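Local coordinates for protein probable polyketide synthase 1 (Dictyostelium discoideum, PDB 2H84) that probably builds polyketides from acyl starters and malonyl-CoA, this chain being its C-terminal type III synthase domain, which yields acylpyrones in vitro, at residues A102-L107 against S210-I214; K172-R178 against I215-R220. All blocks are in the same frame, centred on the assembly; numbering follows the deposited sequence.

Interaction 1. Residues A102-L107 against S210-I214; sequences ACLRAL and SAAYI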
loop_
_atom_site.group_PDB
_atom_site.type_symbol
_atom_site.label_atom_id
_atom_site.label_comp_id
_atom_site.label_asym_id
_atom_site.label_seq_id
_atom_site.Cartn_x
_atom_site.Cartn_y
_atom_site.Cartn_z
ATOM N N ALA A 102 -0.488 -15.659 12.009
ATOM C CA ALA A 102 -1.882 -15.318 11.779
ATOM C C ALA A 102 -2.389 -16.041 10.532
ATOM O O ALA A 102 -3.385 -16.770 10.583
ATOM C CB ALA A 102 -2.038 -13.797 11.634
ATOM N N CYS A 103 -1.688 -15.846 9.416
ATOM C CA CYS A 103 -2.049 -16.471 8.139
ATOM C C CYS A 103 -2.237 -17.974 8.275
ATOM O O CYS A 103 -3.206 -18.538 7.779
ATOM C CB CYS A 103 -0.973 -16.212 7.092
ATOM S SG CYS A 103 -1.025 -14.596 6.386
ATOM N N LEU A 104 -1.292 -18.617 8.947
ATOM C CA LEU A 104 -1.350 -20.047 9.159
ATOM C C LEU A 104 -2.677 -20.368 9.840
ATOM O O LEU A 104 -3.471 -21.154 9.335
ATOM C CB LEU A 104 -0.162 -20.471 10.025
ATOM C CG LEU A 104 0.756 -21.565 9.485
ATOM C CD1 LEU A 104 0.768 -21.555 7.964
ATOM C CD2 LEU A 104 2.153 -21.369 10.052
ATOM N N ARG A 105 -2.931 -19.725 10.972
ATOM C CA ARG A 105 -4.160 -19.942 11.720
ATOM C C ARG A 105 -5.424 -19.618 10.947
ATOM O O ARG A 105 -6.443 -20.290 11.107
ATOM C CB ARG A 105 -4.136 -19.117 12.994
ATOM C CG ARG A 105 -3.223 -19.686 14.043
ATOM C CD ARG A 105 -2.795 -18.622 14.998
ATOM N NE ARG A 105 -2.522 -19.196 16.303
ATOM C CZ ARG A 105 -1.645 -18.688 17.158
ATOM N NH1 ARG A 105 -0.957 -17.607 16.832
ATOM N NH2 ARG A 105 -1.473 -19.242 18.348
ATOM N N ALA A 106 -5.359 -18.575 10.122
ATOM C CA ALA A 106 -6.504 -18.159 9.319
ATOM C C ALA A 106 -6.724 -19.164 8.202
ATOM O O ALA A 106 -7.835 -19.322 7.712
ATOM C CB ALA A 106 -6.269 -16.778 8.736
ATOM N N LEU A 107 -5.658 -19.846 7.806
ATOM C CA LEU A 107 -5.750 -20.832 6.746
ATOM C C LEU A 107 -6.428 -22.097 7.241
ATOM O O LEU A 107 -7.278 -22.655 6.562
ATOM C CB LEU A 107 -4.359 -21.165 6.207
ATOM C CG LEU A 107 -3.773 -20.163 5.205
ATOM C CD1 LEU A 107 -2.287 -20.453 4.974
ATOM C CD2 LEU A 107 -4.550 -20.240 3.905
ATOM N N SER A 210 -1.365 -9.155 14.889
ATOM C CA SER A 210 -1.543 -9.530 13.498
ATOM C C SER A 210 -2.804 -10.356 13.381
ATOM O O SER A 210 -3.045 -11.248 14.190
ATOM C CB SER A 210 -0.353 -10.367 13.025
ATOM O OG SER A 210 -0.456 -10.691 11.645
ATOM N N ALA A 211 -3.601 -10.060 12.361
ATOM C CA ALA A 211 -4.848 -10.776 12.120
ATOM C C ALA A 211 -4.986 -11.066 10.637
ATOM O O ALA A 211 -4.720 -10.200 9.807
ATOM C CB ALA A 211 -6.019 -9.936 12.589
ATOM N N ALA A 212 -5.389 -12.285 10.298
ATOM C CA ALA A 212 -5.567 -12.640 8.895
ATOM C C ALA A 212 -6.928 -13.290 8.661
ATOM O O ALA A 212 -7.526 -13.851 9.583
ATOM C CB ALA A 212 -4.451 -13.575 8.444
ATOM N N TYR A 213 -7.426 -13.200 7.432
ATOM C CA TYR A 213 -8.703 -13.812 7.101
ATOM C C TYR A 213 -8.774 -14.220 5.621
ATOM O O TYR A 213 -8.082 -13.653 4.782
ATOM C CB TYR A 213 -9.851 -12.856 7.474
ATOM C CG TYR A 213 -9.834 -11.537 6.743
ATOM C CD1 TYR A 213 -10.474 -11.394 5.511
ATOM C CD2 TYR A 213 -9.154 -10.436 7.265
ATOM C CE1 TYR A 213 -10.436 -10.187 4.810
ATOM C CE2 TYR A 213 -9.110 -9.226 6.572
ATOM C CZ TYR A 213 -9.753 -9.109 5.344
ATOM O OH TYR A 213 -9.705 -7.922 4.651
ATOM N N ILE A 214 -9.572 -15.242 5.324
ATOM C CA ILE A 214 -9.759 -15.699 3.954
ATOM C C ILE A 214 -11.121 -15.167 3.504
ATOM O O ILE A 214 -12.081 -15.170 4.274
ATOM C CB ILE A 214 -9.800 -17.223 3.871
ATOM C CG1 ILE A 214 -8.585 -17.823 4.586
ATOM C CG2 ILE A 214 -9.857 -17.648 2.419
ATOM C CD1 ILE A 214 -7.256 -17.508 3.941
#
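Helix 84-110 lies along strand 209-216 here, and the first residue of its segment to meet the strand, Ala102, points its methyl toward it. Ala102 CB sits 3.5 Å from Ser210 OG and 4.0 Å from Ala212 CB. Cys103 comes in beside it: its CA-to-CB bond turns away, yet the backbone passes close enough for Cys103 N to lie 3.7 Å from Ala212 CB, while SG touches the same methyl at 4.1 Å; the Cys103 side chain also packs on Val182 of the adjoining strand 178-185 and on Leu137 and Leu141 of helix 133-141. In the five-layered αβαβα thiolase fold this is an outer helical layer packed on one of the sheets; Ala211 and Tyr213 point to the other face, toward the central helices, among them 335-345, and Tyr213 OH is hydrogen-bonded to Ser163. One turn after Ala102, Ala106 again directs its methyl at the strand, with Ala106 CB 3.7 Å from Ala212 CB and 3.3 Å from Ala212 O. These small side chains let the axes of segments 102-107 and 210-214 approach to 6.8 Å at a crossing angle of -33°. Ala106 O then lies 3.5 Å from Ile214 CG1. Leu107 starts away from the strand but bends its end back, so that Leu107 CD2 meets Ile214 CD1 at 3.8 Å, and Ile117 touches both side chains.

Interaction 2. Residues K172-R178 against I215-R220; sequences KASPRNR and IGCNPR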
loop_
_atom_site.group_PDB
_atom_site.type_symbol
_atom_site.label_atom_id
_atom_site.label_comp_id
_atom_site.label_asym_id
_atom_site.label_seq_id
_atom_site.Cartn_x
_atom_site.Cartn_y
_atom_site.Cartn_z
ATOM N N LYS A 172 -15.154 -10.468 -5.795
ATOM C CA LYS A 172 -16.270 -10.400 -6.729
ATOM C C LYS A 172 -15.860 -10.276 -8.190
ATOM O O LYS A 172 -16.709 -10.128 -9.065
ATOM C CB LYS A 172 -17.214 -9.254 -6.326
ATOM C CG LYS A 172 -17.877 -9.473 -4.970
ATOM C CD LYS A 172 -18.791 -8.327 -4.612
ATOM C CE LYS A 172 -20.214 -8.602 -4.938
ATOM N NZ LYS A 172 -21.103 -7.419 -4.841
ATOM N N ALA A 173 -14.563 -10.342 -8.464
ATOM C CA ALA A 173 -14.096 -10.259 -9.844
ATOM C C ALA A 173 -14.082 -11.665 -10.447
ATOM O O ALA A 173 -13.906 -11.829 -11.658
ATOM C CB ALA A 173 -12.702 -9.634 -9.907
ATOM N N SER A 174 -14.276 -12.670 -9.586
ATOM C CA SER A 174 -14.310 -14.082 -9.984
ATOM C C SER A 174 -14.541 -15.026 -8.807
ATOM O O SER A 174 -13.932 -14.864 -7.756
ATOM C CB SER A 174 -13.007 -14.481 -10.667
ATOM O OG SER A 174 -12.996 -15.880 -10.914
ATOM N N PRO A 175 -15.412 -16.039 -8.980
ATOM C CA PRO A 175 -15.736 -17.022 -7.936
ATOM C C PRO A 175 -14.549 -17.942 -7.678
ATOM O O PRO A 175 -14.507 -18.673 -6.690
ATOM C CB PRO A 175 -16.918 -17.784 -8.526
ATOM C CG PRO A 175 -17.458 -16.859 -9.596
ATOM C CD PRO A 175 -16.208 -16.291 -10.188
ATOM N N ARG A 176 -13.589 -17.892 -8.590
ATOM C CA ARG A 176 -12.381 -18.690 -8.504
ATOM C C ARG A 176 -11.482 -18.163 -7.376
ATOM O O ARG A 176 -10.767 -18.922 -6.706
ATOM C CB ARG A 176 -11.638 -18.599 -9.845
ATOM C CG ARG A 176 -10.274 -19.267 -9.826
ATOM C CD ARG A 176 -9.413 -18.773 -10.823
ATOM N NE ARG A 176 -8.983 -17.593 -10.200
ATOM C CZ ARG A 176 -8.142 -16.796 -10.770
ATOM N NH1 ARG A 176 -7.656 -17.070 -11.967
ATOM N NH2 ARG A 176 -7.803 -15.738 -10.126
ATOM N N ASN A 177 -11.539 -16.851 -7.177
ATOM C CA ASN A 177 -10.727 -16.159 -6.188
ATOM C C ASN A 177 -10.962 -16.487 -4.724
ATOM O O ASN A 177 -12.093 -16.655 -4.272
ATOM C CB ASN A 177 -10.864 -14.646 -6.373
ATOM C CG ASN A 177 -10.381 -14.179 -7.729
ATOM O OD1 ASN A 177 -9.863 -14.973 -8.515
ATOM N ND2 ASN A 177 -10.544 -12.884 -8.012
ATOM N N ARG A 178 -9.855 -16.561 -3.994
ATOM C CA ARG A 178 -9.827 -16.826 -2.560
ATOM C C ARG A 178 -8.680 -15.980 -2.043
ATOM O O ARG A 178 -7.524 -16.413 -2.044
ATOM C CB ARG A 178 -9.547 -18.300 -2.266
ATOM C CG ARG A 178 -10.742 -19.215 -2.456
ATOM C CD ARG A 178 -11.919 -18.783 -1.609
ATOM N NE ARG A 178 -13.049 -18.446 -2.462
ATOM C CZ ARG A 178 -14.228 -19.046 -2.402
ATOM N NH1 ARG A 178 -14.433 -20.011 -1.519
ATOM N NH2 ARG A 178 -15.192 -18.694 -3.238
ATOM N N ILE A 215 -11.218 -14.720 2.261
ATOM C CA ILE A 215 -12.478 -14.172 1.766
ATOM C C ILE A 215 -12.730 -14.565 0.311
ATOM O O ILE A 215 -11.799 -14.643 -0.483
ATOM C CB ILE A 215 -12.461 -12.640 1.891
ATOM C CG1 ILE A 215 -13.747 -12.046 1.342
ATOM C CG2 ILE A 215 -11.266 -12.071 1.148
ATOM C CD1 ILE A 215 -13.795 -10.553 1.475
ATOM N N GLY A 216 -13.990 -14.820 -0.037
ATOM C CA GLY A 216 -14.312 -15.203 -1.401
ATOM C C GLY A 216 -15.802 -15.229 -1.685
ATOM O O GLY A 216 -16.614 -15.044 -0.782
ATOM N N CYS A 217 -16.168 -15.455 -2.944
ATOM C CA CYS A 217 -17.576 -15.503 -3.322
ATOM C C CYS A 217 -18.032 -16.921 -3.585
ATOM O O CYS A 217 -17.225 -17.797 -3.892
ATOM C CB CYS A 217 -17.829 -14.666 -4.570
ATOM S SG CYS A 217 -17.688 -12.896 -4.308
ATOM N N ASN A 218 -19.337 -17.147 -3.478
ATOM C CA ASN A 218 -19.877 -18.475 -3.715
ATOM C C ASN A 218 -19.156 -19.480 -2.841
ATOM O O ASN A 218 -18.221 -20.148 -3.285
ATOM C CB ASN A 218 -19.708 -18.874 -5.188
ATOM C CG ASN A 218 -20.328 -17.865 -6.138
ATOM O OD1 ASN A 218 -21.528 -17.590 -6.079
ATOM N ND2 ASN A 218 -19.508 -17.305 -7.020
ATOM N N PRO A 219 -19.565 -19.579 -1.572
ATOM C CA PRO A 219 -18.925 -20.531 -0.665
ATOM C C PRO A 219 -18.905 -21.918 -1.298
ATOM O O PRO A 219 -19.774 -22.258 -2.101
ATOM C CB PRO A 219 -19.801 -20.452 0.580
ATOM C CG PRO A 219 -20.158 -19.010 0.608
ATOM C CD PRO A 219 -20.514 -18.721 -0.843
ATOM N N ARG A 220 -17.902 -22.708 -0.943
ATOM C CA ARG A 220 -17.767 -24.047 -1.489
ATOM C C ARG A 220 -18.164 -25.142 -0.488
ATOM O O ARG A 220 -18.267 -24.896 0.720
ATOM C CB ARG A 220 -16.334 -24.246 -1.991
ATOM C CG ARG A 220 -15.924 -23.191 -3.017
ATOM C CD ARG A 220 -14.438 -23.250 -3.384
ATOM N NE ARG A 220 -14.056 -22.160 -4.284
ATOM C CZ ARG A 220 -12.803 -21.848 -4.599
ATOM N NH1 ARG A 220 -11.794 -22.545 -4.092
ATOM N NH2 ARG A 220 -12.559 -20.824 -5.408
#
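Arg220 reaches across to the turn of residues 174-177 and donates from one nitrogen to two backbone carbonyls, Arg220 NH2 to Arg176 O at 2.9 Å and to Pro175 O at 3.2 Å. Its guanidinium lies flat on that of Arg178, centres 3.8 Å apart and planes at 22°; Gly216 CA covers the opposite face of Arg178, where a side chain on Gly216 would clash. Arg178 NE is held by Asn177 O at 2.7 Å, and its NH1 forms a salt bridge with Glu223. The turn itself is type I, with Arg176 N bonded to Ser174 OG at 3.1 Å as an ST turn. Farther out, Lys172 CG packs on Cys217 SG at 3.5 Å, and Lys172 also touches Ala173 of the second subunit. The loop leading into strand 178-185 and the one leaving strand 209-216 are thus joined largely through arginine side chains, and the carboxylate of Glu223 offsets part of the charge brought together by the stacked pair.

Strand 209-216 serves both contacts, whose centres lie about 17 Å apart: interaction 1 uses its middle, and interaction 2 its C-terminal end and the loop beyond. The first is a fully buried helix-on-sheet contact of small and aliphatic side chains, without hydrogen bonds between its segments. The second, farther from the chain's centre and partly exposed, relies on guanidinium groups and backbone carbonyls, and its helix-to-strand loop also touches the second subunit. Strand 178-185 connects them sideways: it pairs with strand 209-216 in the sheet, helps to bury Cys103 and Ile214 in interaction 1, and follows directly on the loop of interaction 2.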